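Local coordinates for protein type II restriction enzyme NgoMIV (Neisseria gonorrhoeae, PDB 1FIU) that recognises the double-stranded DNA sequence 5'-GCCGGC-3' and cuts it after the first G, working as a magnesium-dependent homotetramer, at residues R10-K15 against S74-S79. Numbering follows the deposited sequence.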
loop_
_atom_site.group_PDB
_atom_site.type_symbol
_atom_site.label_atom_id
_atom_site.label_comp_id
_atom_site.label_asym_id
_atom_site.label_seq_id
_atom_site.Cartn_x
_atom_site.Cartn_y
_atom_site.Cartn_z
ATOM N N ARG I 10 -30.319 17.858 15.146
ATOM C CA ARG I 10 -31.184 18.945 14.678
ATOM C C ARG I 10 -30.478 20.287 14.776
ATOM O O ARG I 10 -30.620 21.138 13.910
ATOM C CB ARG I 10 -32.498 18.945 15.477
ATOM C CG ARG I 10 -33.264 17.659 15.240
ATOM C CD ARG I 10 -34.627 17.586 15.921
ATOM N NE ARG I 10 -35.247 16.284 15.666
ATOM C CZ ARG I 10 -36.517 15.991 15.927
ATOM N NH1 ARG I 10 -37.320 16.909 16.453
ATOM N NH2 ARG I 10 -36.987 14.776 15.664
ATOM N N ILE I 11 -29.691 20.476 15.829
ATOM C CA ILE I 11 -28.944 21.708 15.996
ATOM C C ILE I 11 -27.944 21.853 14.849
ATOM O O ILE I 11 -27.722 22.946 14.337
ATOM C CB ILE I 11 -28.211 21.707 17.365
ATOM C CG1 ILE I 11 -29.242 21.869 18.493
ATOM C CG2 ILE I 11 -27.156 22.801 17.411
ATOM C CD1 ILE I 11 -28.674 21.656 19.891
ATOM N N PHE I 12 -27.330 20.739 14.462
ATOM C CA PHE I 12 -26.368 20.703 13.364
ATOM C C PHE I 12 -27.070 21.190 12.069
ATOM O O PHE I 12 -26.574 22.067 11.365
ATOM C CB PHE I 12 -25.859 19.252 13.261
ATOM C CG PHE I 12 -25.154 18.908 11.975
ATOM C CD1 PHE I 12 -23.846 19.319 11.729
ATOM C CD2 PHE I 12 -25.784 18.090 11.043
ATOM C CE1 PHE I 12 -23.165 18.922 10.570
ATOM C CE2 PHE I 12 -25.111 17.678 9.870
ATOM C CZ PHE I 12 -23.803 18.100 9.646
ATOM N N HIS I 13 -28.244 20.629 11.778
ATOM C CA HIS I 13 -28.971 21.041 10.576
ATOM C C HIS I 13 -29.382 22.510 10.645
ATOM O O HIS I 13 -29.287 23.245 9.654
ATOM C CB HIS I 13 -30.206 20.163 10.386
ATOM C CG HIS I 13 -29.891 18.779 9.921
ATOM N ND1 HIS I 13 -30.742 17.713 10.122
ATOM C CD2 HIS I 13 -28.823 18.292 9.248
ATOM C CE1 HIS I 13 -30.208 16.625 9.595
ATOM N NE2 HIS I 13 -29.045 16.950 9.056
ATOM N N LYS I 14 -29.821 22.942 11.822
ATOM C CA LYS I 14 -30.250 24.324 11.993
ATOM C C LYS I 14 -29.132 25.321 11.714
ATOM O O LYS I 14 -29.375 26.389 11.159
ATOM C CB LYS I 14 -30.822 24.532 13.397
ATOM C CG LYS I 14 -31.487 25.878 13.612
ATOM C CD LYS I 14 -32.188 25.923 14.968
ATOM C CE LYS I 14 -32.909 27.254 15.187
ATOM N NZ LYS I 14 -31.962 28.398 15.353
ATOM N N LYS I 15 -27.898 24.992 12.088
ATOM C CA LYS I 15 -26.795 25.893 11.809
ATOM C C LYS I 15 -26.564 26.012 10.302
ATOM O O LYS I 15 -26.224 27.084 9.785
ATOM C CB LYS I 15 -25.518 25.389 12.490
ATOM C CG LYS I 15 -25.597 25.419 14.008
ATOM C CD LYS I 15 -24.266 24.940 14.615
ATOM C CE LYS I 15 -24.295 24.990 16.139
ATOM N NZ LYS I 15 -23.032 24.408 16.711
ATOM N N SER I 74 -17.428 20.308 12.992
ATOM C CA SER I 74 -16.557 20.299 14.168
ATOM C C SER I 74 -17.335 20.519 15.461
ATOM O O SER I 74 -17.117 19.822 16.469
ATOM C CB SER I 74 -15.504 21.389 14.039
ATOM O OG SER I 74 -14.519 21.233 15.045
ATOM N N GLU I 75 -18.239 21.494 15.437
ATOM C CA GLU I 75 -19.040 21.812 16.612
ATOM C C GLU I 75 -19.951 20.661 17.009
ATOM O O GLU I 75 -20.108 20.381 18.186
ATOM C CB GLU I 75 -19.855 23.088 16.359
ATOM C CG GLU I 75 -18.962 24.284 16.178
ATOM C CD GLU I 75 -19.719 25.554 15.876
ATOM O OE1 GLU I 75 -20.936 25.485 15.590
ATOM O OE2 GLU I 75 -19.082 26.629 15.919
ATOM N N PHE I 76 -20.544 19.993 16.020
ATOM C CA PHE I 76 -21.410 18.862 16.287
ATOM C C PHE I 76 -20.599 17.735 16.923
ATOM O O PHE I 76 -21.040 17.125 17.892
ATOM C CB PHE I 76 -22.049 18.344 14.988
ATOM C CG PHE I 76 -22.712 17.017 15.142
ATOM C CD1 PHE I 76 -23.967 16.905 15.748
ATOM C CD2 PHE I 76 -22.043 15.857 14.761
ATOM C CE1 PHE I 76 -24.538 15.645 15.975
ATOM C CE2 PHE I 76 -22.593 14.607 14.985
ATOM C CZ PHE I 76 -23.837 14.491 15.590
ATOM N N VAL I 77 -19.419 17.451 16.361
ATOM C CA VAL I 77 -18.597 16.373 16.895
ATOM C C VAL I 77 -18.156 16.685 18.320
ATOM O O VAL I 77 -18.268 15.842 19.218
ATOM C CB VAL I 77 -17.365 16.094 15.992
ATOM C CG1 VAL I 77 -16.364 15.159 16.722
ATOM C CG2 VAL I 77 -17.830 15.417 14.694
ATOM N N GLN I 78 -17.692 17.905 18.532
ATOM C CA GLN I 78 -17.251 18.314 19.859
ATOM C C GLN I 78 -18.360 18.150 20.898
ATOM O O GLN I 78 -18.173 17.531 21.948
ATOM C CB GLN I 78 -16.801 19.766 19.814
ATOM C CG GLN I 78 -16.172 20.275 21.106
ATOM C CD GLN I 78 -15.815 21.753 21.013
ATOM O OE1 GLN I 78 -16.675 22.592 20.730
ATOM N NE2 GLN I 78 -14.545 22.079 21.244
ATOM N N SER I 79 -19.544 18.666 20.579
ATOM C CA SER I 79 -20.658 18.605 21.509
ATOM C C SER I 79 -21.176 17.201 21.801
ATOM O O SER I 79 -21.451 16.856 22.955
ATOM C CB SER I 79 -21.795 19.500 20.980
ATOM O OG SER I 79 -22.753 19.727 21.996
#
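Phe12 of helix 4-18 meets Phe76 of helix 62-81; their CA atoms, 6.0 Å apart, are the nearest pair between 10-15 and 74-79. The contact is reciprocal: CD1 of Phe12 lies 3.8 Å from CB of Phe76, while CD1 of Phe76 lies 3.9 Å from CB of Phe12, so each ring leans on the base of the other side chain. In both residues CG stands anti to the backbone N (chi1 164° in Phe12), which carries the two rings to the same side of the helix pair. Their planes are inclined at 52° with centroids 5.5 Å apart, an oblique pairing. Phenylalanine suits both places, since a large flat hydrocarbon can fill a buried seam without bringing in a polar atom. Phe12 also rests on Ile72 and Cys73 of helix 62-81, and Phe76 reaches Ile277 and Pro281.

The fold is that of the PD-(D/E)XK nucleases, a mixed beta-sheet flanked by helices; here the N-terminal helix 4-18 packs against helix 62-81, which precedes the first strand of the sheet, 92-96. The Phe12 side chain is about 8 Å from that of Cys186, a magnesium ligand, and about 13 Å from a bound magnesium ion.

One turn further on, Lys15 faces the more open margin of the seam. Beyond CG its chain is fully extended, long enough to span the gap, and NZ forms a short salt bridge of 2.6 Å to OE1 of Glu75. The ammonium meets the carboxylate on its anti side, 34° out of plane. Lysine and glutamate fit here because their methylene stems can bridge the helices while their charges remain near solvent; the Lys15 side chain also touches Ile72.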